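Local coordinates for high-potential iron-sulfur protein isozyme 2 (Ectothiorhodospira shaposhnikovii, PDB 1HPI) that carries electrons in the anaerobic electron transport of a purple photosynthetic bacterium, using a single high-potential [4Fe-4S] cluster held by four cysteines, at residues L4-P9 with L14-D19; S21-P26 with N62-A67. All coordinates share one frame; numbering follows the deposited sequence.

Contact 1 of 2, residues L4-P9 with L14-D19; sequences LSEDDP and LEYRHD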
ATOM      1  N   LEU A   4      -6.773  -5.762   3.405  1.00  6.45           N
ATOM      2  CA  LEU A   4      -5.828  -5.702   4.517  1.00  5.91           C
ATOM      3  C   LEU A   4      -6.346  -4.699   5.553  1.00 13.55           C
ATOM      4  O   LEU A   4      -6.940  -3.679   5.199  1.00 11.21           O
ATOM      5  CB  LEU A   4      -4.535  -5.065   3.956  1.00  6.88           C
ATOM      6  CG  LEU A   4      -3.386  -4.883   4.948  1.00  8.23           C
ATOM      7  CD1 LEU A   4      -2.934  -6.235   5.497  1.00  7.79           C
ATOM      8  CD2 LEU A   4      -2.229  -4.193   4.234  1.00  9.43           C
ATOM      9  N   SER A   5      -6.110  -4.943   6.836  1.00  8.85           N
ATOM     10  CA  SER A   5      -6.535  -4.018   7.870  1.00 13.41           C
ATOM     11  C   SER A   5      -5.299  -3.250   8.350  1.00 15.95           C
ATOM     12  O   SER A   5      -4.211  -3.802   8.411  1.00 13.13           O
ATOM     13  CB  SER A   5      -7.158  -4.759   9.048  1.00 15.22           C
ATOM     14  OG  SER A   5      -7.231  -3.896  10.168  1.00 22.59           O
ATOM     15  N   GLU A   6      -5.423  -1.976   8.700  1.00 11.21           N
ATOM     16  CA  GLU A   6      -4.273  -1.224   9.171  1.00  9.72           C
ATOM     17  C   GLU A   6      -3.710  -1.769  10.469  1.00 10.57           C
ATOM     18  O   GLU A   6      -2.554  -1.527  10.796  1.00 16.42           O
ATOM     19  CB  GLU A   6      -4.614   0.265   9.332  1.00 11.07           C
ATOM     20  CG  GLU A   6      -4.567   1.023   8.001  1.00 13.00           C
ATOM     21  CD  GLU A   6      -4.862   2.462   8.270  1.00 28.87           C
ATOM     22  OE1 GLU A   6      -5.145   2.862   9.382  1.00 26.32           O
ATOM     23  OE2 GLU A   6      -4.785   3.226   7.216  1.00 11.25           O
ATOM     24  N   ASP A   7      -4.516  -2.504  11.224  1.00 11.74           N
ATOM     25  CA  ASP A   7      -3.975  -3.036  12.455  1.00 12.00           C
ATOM     26  C   ASP A   7      -3.517  -4.456  12.299  1.00 18.92           C
ATOM     27  O   ASP A   7      -3.178  -5.092  13.288  1.00 22.85           O
ATOM     28  CB  ASP A   7      -4.859  -3.024  13.700  1.00 26.58           C
ATOM     29  CG  ASP A   7      -5.864  -1.940  13.677  1.00 35.30           C
ATOM     30  OD1 ASP A   7      -5.334  -0.741  13.792  1.00100.00           O
ATOM     31  OD2 ASP A   7      -7.039  -2.163  13.494  1.00 92.93           O
ATOM     32  N   ASP A   8      -3.515  -4.967  11.085  1.00 12.39           N
ATOM     33  CA  ASP A   8      -3.039  -6.316  10.984  1.00  9.14           C
ATOM     34  C   ASP A   8      -1.547  -6.204  11.274  1.00 11.75           C
ATOM     35  O   ASP A   8      -0.900  -5.248  10.863  1.00 11.95           O
ATOM     36  CB  ASP A   8      -3.216  -6.821   9.557  1.00  8.57           C
ATOM     37  CG  ASP A   8      -3.054  -8.306   9.382  1.00100.00           C
ATOM     38  OD1 ASP A   8      -1.809  -8.669   9.196  1.00 67.31           O
ATOM     39  OD2 ASP A   8      -3.990  -9.086   9.410  1.00100.00           O
ATOM     40  N   PRO A   9      -0.982  -7.164  11.976  1.00 10.57           N
ATOM     41  CA  PRO A   9       0.429  -7.110  12.282  1.00 13.92           C
ATOM     42  C   PRO A   9       1.317  -6.949  11.046  1.00 12.39           C
ATOM     43  O   PRO A   9       2.313  -6.232  11.107  1.00 10.93           O
ATOM     44  CB  PRO A   9       0.747  -8.358  13.101  1.00 16.32           C
ATOM     45  CG  PRO A   9      -0.585  -9.003  13.450  1.00 14.64           C
ATOM     46  CD  PRO A   9      -1.637  -8.354  12.572  1.00 19.32           C
ATOM     47  N   LEU A  14       5.041  -2.852   8.079  1.00  9.11           N
ATOM     48  CA  LEU A  14       5.411  -2.016   6.953  1.00  6.82           C
ATOM     49  C   LEU A  14       4.832  -0.608   7.063  1.00  8.58           C
ATOM     50  O   LEU A  14       4.880   0.165   6.117  1.00  7.97           O
ATOM     51  CB  LEU A  14       4.978  -2.686   5.646  1.00  9.27           C
ATOM     52  CG  LEU A  14       5.813  -3.937   5.391  1.00  9.30           C
ATOM     53  CD1 LEU A  14       5.360  -4.617   4.106  1.00 12.89           C
ATOM     54  CD2 LEU A  14       7.298  -3.577   5.312  1.00  9.54           C
ATOM     55  N   GLU A  15       4.287  -0.280   8.229  1.00  8.38           N
ATOM     56  CA  GLU A  15       3.706   1.037   8.466  1.00  9.87           C
ATOM     57  C   GLU A  15       2.709   1.427   7.400  1.00  9.34           C
ATOM     58  O   GLU A  15       2.635   2.560   6.937  1.00 12.16           O
ATOM     59  CB  GLU A  15       4.817   2.074   8.648  1.00 11.50           C
ATOM     60  CG  GLU A  15       5.595   1.624   9.894  1.00 22.24           C
ATOM     61  CD  GLU A  15       6.470   2.695  10.434  1.00 55.49           C
ATOM     62  OE1 GLU A  15       5.790   3.725  10.882  1.00 34.13           O
ATOM     63  OE2 GLU A  15       7.682   2.601  10.435  1.00 24.93           O
ATOM     64  N   TYR A  16       1.931   0.440   7.016  1.00 10.33           N
ATOM     65  CA  TYR A  16       0.938   0.651   5.989  1.00  9.04           C
ATOM     66  C   TYR A  16      -0.246   1.515   6.407  1.00  8.86           C
ATOM     67  O   TYR A  16      -0.734   1.419   7.523  1.00  9.93           O
ATOM     68  CB  TYR A  16       0.417  -0.721   5.508  1.00  9.18           C
ATOM     69  CG  TYR A  16      -0.847  -0.631   4.669  1.00  6.65           C
ATOM     70  CD1 TYR A  16      -0.744  -0.467   3.288  1.00  9.03           C
ATOM     71  CD2 TYR A  16      -2.119  -0.706   5.240  1.00  8.07           C
ATOM     72  CE1 TYR A  16      -1.883  -0.378   2.490  1.00  8.84           C
ATOM     73  CE2 TYR A  16      -3.274  -0.625   4.461  1.00  7.06           C
ATOM     74  CZ  TYR A  16      -3.145  -0.453   3.081  1.00  6.74           C
ATOM     75  OH  TYR A  16      -4.263  -0.361   2.289  1.00  7.36           O
ATOM     76  N   ARG A  17      -0.724   2.353   5.491  1.00  6.61           N
ATOM     77  CA  ARG A  17      -1.880   3.213   5.715  1.00 10.92           C
ATOM     78  C   ARG A  17      -2.773   3.132   4.480  1.00 10.13           C
ATOM     79  O   ARG A  17      -2.267   3.102   3.365  1.00  7.78           O
ATOM     80  CB  ARG A  17      -1.572   4.692   5.861  1.00  3.72           C
ATOM     81  CG  ARG A  17      -0.741   5.009   7.084  1.00 10.25           C
ATOM     82  CD  ARG A  17      -1.399   4.640   8.405  1.00 20.37           C
ATOM     83  NE  ARG A  17      -0.382   4.676   9.450  1.00 89.91           N
ATOM     84  CZ  ARG A  17       0.203   3.586   9.938  1.00100.00           C
ATOM     85  NH1 ARG A  17      -0.118   2.371   9.511  1.00100.00           N
ATOM     86  NH2 ARG A  17       1.129   3.698  10.884  1.00100.00           N
ATOM     87  N   HIS A  18      -4.093   3.110   4.654  1.00  5.79           N
ATOM     88  CA  HIS A  18      -4.984   3.061   3.501  1.00  4.58           C
ATOM     89  C   HIS A  18      -4.977   4.391   2.736  1.00  8.27           C
ATOM     90  O   HIS A  18      -5.307   4.439   1.546  1.00 10.00           O
ATOM     91  CB  HIS A  18      -6.433   2.873   3.962  1.00  4.77           C
ATOM     92  CG  HIS A  18      -6.751   1.553   4.563  1.00 10.58           C
ATOM     93  ND1 HIS A  18      -6.329   0.369   3.986  1.00 12.71           N
ATOM     94  CD2 HIS A  18      -7.456   1.259   5.687  1.00 12.70           C
ATOM     95  CE1 HIS A  18      -6.793  -0.608   4.766  1.00  9.89           C
ATOM     96  NE2 HIS A  18      -7.468  -0.111   5.794  1.00 11.96           N
ATOM     97  N   ASP A  19      -4.625   5.490   3.427  1.00  9.56           N
ATOM     98  CA  ASP A  19      -4.575   6.839   2.849  1.00  6.88           C
ATOM     99  C   ASP A  19      -3.185   7.422   3.093  1.00  5.86           C
ATOM    100  O   ASP A  19      -2.812   7.749   4.221  1.00  8.06           O
ATOM    101  CB  ASP A  19      -5.648   7.730   3.520  1.00  9.27           C
ATOM    102  CG  ASP A  19      -5.777   9.159   3.043  1.00 11.35           C
ATOM    103  OD1 ASP A  19      -4.954   9.515   2.090  1.00 10.43           O
ATOM    104  OD2 ASP A  19      -6.609   9.914   3.500  1.00 18.72           O
TER
HETATM  105  O   HOH W   1      -5.243   5.690   6.441  1.00 14.69           O
HETATM  106  O   HOH W   2      -0.467  -0.007   9.852  1.00 16.01           O

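Contact 2 of 2, residues S21-P26 with N62-A67; sequences SSVQHP and NGWCTA. With SF4 (iron/sulfur cluster), chain B.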
ATOM      1  N   SER A  21      -2.011  10.185   2.410  1.00 11.68           N
ATOM      2  CA  SER A  21      -2.026  11.529   2.921  1.00 19.25           C
ATOM      3  C   SER A  21      -1.868  11.551   4.431  1.00 21.67           C
ATOM      4  O   SER A  21      -1.572  12.590   5.001  1.00 18.39           O
ATOM      5  CB  SER A  21      -3.228  12.328   2.428  1.00 16.31           C
ATOM      6  OG  SER A  21      -4.333  12.058   3.266  1.00 22.94           O
ATOM      7  N   SER A  22      -2.047  10.414   5.100  1.00 12.94           N
ATOM      8  CA  SER A  22      -1.915  10.371   6.541  1.00 11.64           C
ATOM      9  C   SER A  22      -0.571   9.826   7.015  1.00 24.00           C
ATOM     10  O   SER A  22      -0.334   9.630   8.209  1.00 21.09           O
ATOM     11  CB  SER A  22      -3.047   9.549   7.127  1.00 16.71           C
ATOM     12  OG  SER A  22      -2.878   8.199   6.739  1.00 29.16           O
ATOM     13  N   VAL A  23       0.318   9.579   6.070  1.00 13.61           N
ATOM     14  CA  VAL A  23       1.620   9.054   6.408  1.00  9.16           C
ATOM     15  C   VAL A  23       2.574  10.112   6.952  1.00 12.16           C
ATOM     16  O   VAL A  23       2.691  11.197   6.401  1.00 10.04           O
ATOM     17  CB  VAL A  23       2.247   8.459   5.150  1.00  9.72           C
ATOM     18  CG1 VAL A  23       3.716   8.146   5.404  1.00  9.39           C
ATOM     19  CG2 VAL A  23       1.505   7.191   4.723  1.00 13.44           C
ATOM     20  N   GLN A  24       3.281   9.782   8.027  1.00 12.10           N
ATOM     21  CA  GLN A  24       4.262  10.661   8.626  1.00 13.68           C
ATOM     22  C   GLN A  24       5.465   9.746   8.843  1.00 17.39           C
ATOM     23  O   GLN A  24       5.582   9.083   9.870  1.00 18.82           O
ATOM     24  CB  GLN A  24       3.723  11.361   9.882  1.00 14.16           C
ATOM     25  CG  GLN A  24       4.854  11.777  10.824  1.00100.00           C
ATOM     26  CD  GLN A  24       4.424  12.896  11.738  1.00100.00           C
ATOM     27  OE1 GLN A  24       5.140  13.219  12.696  1.00 32.29           O
ATOM     28  NE2 GLN A  24       3.268  13.489  11.448  1.00 34.88           N
ATOM     29  N   HIS A  25       6.327   9.685   7.821  1.00 12.91           N
ATOM     30  CA  HIS A  25       7.519   8.844   7.780  1.00 10.38           C
ATOM     31  C   HIS A  25       8.615   9.496   6.951  1.00  7.56           C
ATOM     32  O   HIS A  25       8.347  10.046   5.897  1.00 10.97           O
ATOM     33  CB  HIS A  25       7.117   7.495   7.128  1.00 11.24           C
ATOM     34  CG  HIS A  25       8.165   6.418   7.225  1.00  8.93           C
ATOM     35  ND1 HIS A  25       9.250   6.379   6.356  1.00 15.33           N
ATOM     36  CD2 HIS A  25       8.280   5.361   8.081  1.00 11.25           C
ATOM     37  CE1 HIS A  25       9.990   5.322   6.687  1.00 10.42           C
ATOM     38  NE2 HIS A  25       9.437   4.698   7.724  1.00 11.79           N
ATOM     39  N   PRO A  26       9.859   9.433   7.420  1.00  8.71           N
ATOM     40  CA  PRO A  26      10.990  10.042   6.738  1.00  9.02           C
ATOM     41  C   PRO A  26      11.213   9.646   5.295  1.00 11.75           C
ATOM     42  O   PRO A  26      11.708  10.439   4.501  1.00 15.82           O
ATOM     43  CB  PRO A  26      12.226   9.761   7.610  1.00  7.53           C
ATOM     44  CG  PRO A  26      11.674   9.308   8.954  1.00  9.88           C
ATOM     45  CD  PRO A  26      10.286   8.746   8.664  1.00  8.93           C
ATOM     46  N   ASN A  62      -4.957   4.083  -2.814  1.00  5.14           N
ATOM     47  CA  ASN A  62      -4.482   5.373  -2.337  1.00  8.49           C
ATOM     48  C   ASN A  62      -3.592   5.268  -1.113  1.00 11.83           C
ATOM     49  O   ASN A  62      -3.282   6.291  -0.504  1.00 10.37           O
ATOM     50  CB  ASN A  62      -5.647   6.271  -1.894  1.00 15.15           C
ATOM     51  CG  ASN A  62      -6.715   6.357  -2.946  1.00 27.58           C
ATOM     52  OD1 ASN A  62      -7.855   5.931  -2.725  1.00 55.85           O
ATOM     53  ND2 ASN A  62      -6.339   6.897  -4.101  1.00 26.61           N
ATOM     54  N   GLY A  63      -3.196   4.049  -0.753  1.00  9.54           N
ATOM     55  CA  GLY A  63      -2.357   3.810   0.418  1.00  5.80           C
ATOM     56  C   GLY A  63      -0.849   3.927   0.206  1.00  4.37           C
ATOM     57  O   GLY A  63      -0.374   4.436  -0.809  1.00  7.16           O
ATOM     58  N   TRP A  64      -0.101   3.443   1.197  1.00  6.38           N
ATOM     59  CA  TRP A  64       1.350   3.489   1.159  1.00  7.16           C
ATOM     60  C   TRP A  64       1.935   2.630   2.268  1.00  7.57           C
ATOM     61  O   TRP A  64       1.284   2.421   3.278  1.00  9.31           O
ATOM     62  CB  TRP A  64       1.803   4.950   1.437  1.00  5.93           C
ATOM     63  CG  TRP A  64       3.282   5.176   1.321  1.00  7.70           C
ATOM     64  CD1 TRP A  64       3.946   5.533   0.199  1.00 10.33           C
ATOM     65  CD2 TRP A  64       4.270   5.080   2.356  1.00  9.67           C
ATOM     66  NE1 TRP A  64       5.288   5.653   0.456  1.00  9.84           N
ATOM     67  CE2 TRP A  64       5.517   5.387   1.778  1.00  9.42           C
ATOM     68  CE3 TRP A  64       4.217   4.762   3.708  1.00  6.51           C
ATOM     69  CZ2 TRP A  64       6.700   5.383   2.527  1.00 13.96           C
ATOM     70  CZ3 TRP A  64       5.381   4.756   4.443  1.00  7.00           C
ATOM     71  CH2 TRP A  64       6.609   5.063   3.863  1.00  1.93           C
ATOM     72  N   CYS A  65       3.158   2.157   2.093  1.00  8.95           N
ATOM     73  CA  CYS A  65       3.852   1.367   3.091  1.00  8.20           C
ATOM     74  C   CYS A  65       5.327   1.579   2.795  1.00  8.75           C
ATOM     75  O   CYS A  65       5.683   2.093   1.725  1.00  4.80           O
ATOM     76  CB  CYS A  65       3.472  -0.129   3.194  1.00  3.13           C
ATOM     77  SG  CYS A  65       4.303  -1.179   1.975  1.00  7.35           S
ATOM     78  N   THR A  66       6.179   1.189   3.732  1.00  9.41           N
ATOM     79  CA  THR A  66       7.625   1.348   3.586  1.00 10.28           C
ATOM     80  C   THR A  66       8.252   0.605   2.413  1.00 11.82           C
ATOM     81  O   THR A  66       9.373   0.920   1.995  1.00  9.30           O
ATOM     82  CB  THR A  66       8.385   1.072   4.902  1.00  6.53           C
ATOM     83  OG1 THR A  66       8.199  -0.283   5.283  1.00  6.81           O
ATOM     84  CG2 THR A  66       7.931   2.004   6.017  1.00  6.41           C
ATOM     85  N   ALA A  67       7.538  -0.387   1.877  1.00  9.67           N
ATOM     86  CA  ALA A  67       8.048  -1.136   0.749  1.00 10.28           C
ATOM     87  C   ALA A  67       7.743  -0.425  -0.571  1.00  7.21           C
ATOM     88  O   ALA A  67       8.009  -0.955  -1.647  1.00  7.87           O
ATOM     89  CB  ALA A  67       7.564  -2.577   0.733  1.00  6.98           C
TER
HETATM   90 FE1  SF4 B  80       1.141  -0.294  -1.458  1.00  8.54          FE
HETATM   91 FE2  SF4 B  80       3.534  -0.786  -2.696  1.00 10.35          FE
HETATM   92 FE3  SF4 B  80       2.076  -2.823  -1.587  1.00  9.58          FE
HETATM   93 FE4  SF4 B  80       3.254  -0.968   0.029  1.00  8.32          FE
HETATM   94  S1  SF4 B  80       4.298  -2.386  -1.375  1.00  8.26           S
HETATM   95  S2  SF4 B  80       1.157  -1.763   0.215  1.00  8.80           S
HETATM   96  S3  SF4 B  80       3.097   0.853  -1.230  1.00  7.13           S
HETATM   97  S4  SF4 B  80       1.445  -1.486  -3.296  1.00  8.22           S

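Contact 1 of 2, residues L4-P9 with L14-D19
E6 reaches across to the 14-19 segment with its whole side chain, most of which lies along H18, with CG over the imidazole and OE2 at the backbone N. CB leads neither toward that segment nor away from it; with CG anti to the carbonyl carbon (chi1 -81°), the chain then runs extended over H18. CG lies over one face of the imidazole, 3.9 Å from the ring centroid, a CH-pi contact displaced toward the rim. Beyond it CD holds the carboxylate 23° from the plane of the same ring. At the tip, OE2 turns its anti lone pair to the backbone and accepts from H18 N at 2.7 Å, a nearly straight bond with an angle of 168°. The same OE2 accepts a second hydrogen bond, donated by water 1, which in turn accepts from D19 N, so one carboxylate oxygen serves two successive backbone amides, one directly and one through water. On the side of R17, CD of the arginine comes within 3.9 Å of E6 OE2.

L4 supplies the apolar half. Its CD2 sits almost centrally over one face of the Y16 ring, 3.7 Å from the centroid, while L4 O approaches the edge of the H18 ring at CE1. The phenol is itself tied down, since Y16 OH pairs with H18 ND1 at 2.8 Å and also meets S60 N. Water 2 adds a bridge between backbones by donating to both E6 O and Y16 O.

Between the two segments runs the short helix 9-13, entered through an ST turn at S5 and the N-cap D8 and closed by a Schellman motif at E15. The helix and its flanks form the N-terminal part of the HiPIP fold, which brings the Y16 ring against the iron-sulfur cluster.

Contact 2 of 2, residues S21-P26 with N62-A67
The side chains of V23 and H25 each run roughly perpendicular to that of W64; the contacts are made by methyl groups and ring atoms, and no hydrogen bond joins the two segments. V23 presents both its methyls to the indole. With CG1 anti to the backbone N (chi1 169°), that methyl lies over one face of the indole, toward the rim, 4.2 Å from the centroid of the six-membered ring. The other branch, CG2, reaches CE3 of the indole at 3.8 Å and extends toward W64 CB. On the opposite face the backbone N of T66 lies above the ring, so the indole is layered between the valine and its own chain.

H25 takes the far end of the tryptophan. The two ring planes are inclined at 52°, with the imidazole and six-membered ring centroids 5.5 Å apart, an oblique pairing in which W64 CH2 lies over the imidazole face, 3.9 Å from H25 ND1. T66 CG2 meets the same imidazole obliquely, 3.5 Å from NE2. The polar ends look elsewhere: H25 ND1 pairs with A27 N, and W64 NE1 with Q32 OE1.

C65 points the other way, into the cluster. SG stands between its backbone N and carbonyl carbon (chi1 82°), and from there it binds the iron atom FE4 at 2.2 Å. The thiolate also accepts from A67 N at 3.3 Å, a bond expected to temper the charge on sulfur. A67 CB adds a methyl contact to cluster sulfur S1.

Alternating directions along 64-65 thus give one segment two jobs, an aromatic layer against the 21-26 loop and a cysteine ligand within, as befits the cysteine- and aromatic-lined [4Fe-4S] pocket of a HiPIP.

How the contacts relate
Contacts 1 and 2 follow one another along the chain, with centres 10 Å apart, yet they meet directly through the 14-19 and 62-67 segments. Two probable backbone hydrogen bonds join these, T66 N with L14 O at 2.9 Å and R17 N with W64 O at 3.0 Å, and Y16 CD1 packs on W64 O at 3.5 Å. The cluster is the shared neighbour: the side chain of Y16 in contact 1 comes within about 4 Å of it, and of C65, whose sulfur binds iron in contact 2. The pair illustrates how a small protein with little regular secondary structure can build part of the wall round its cofactor by joining loops.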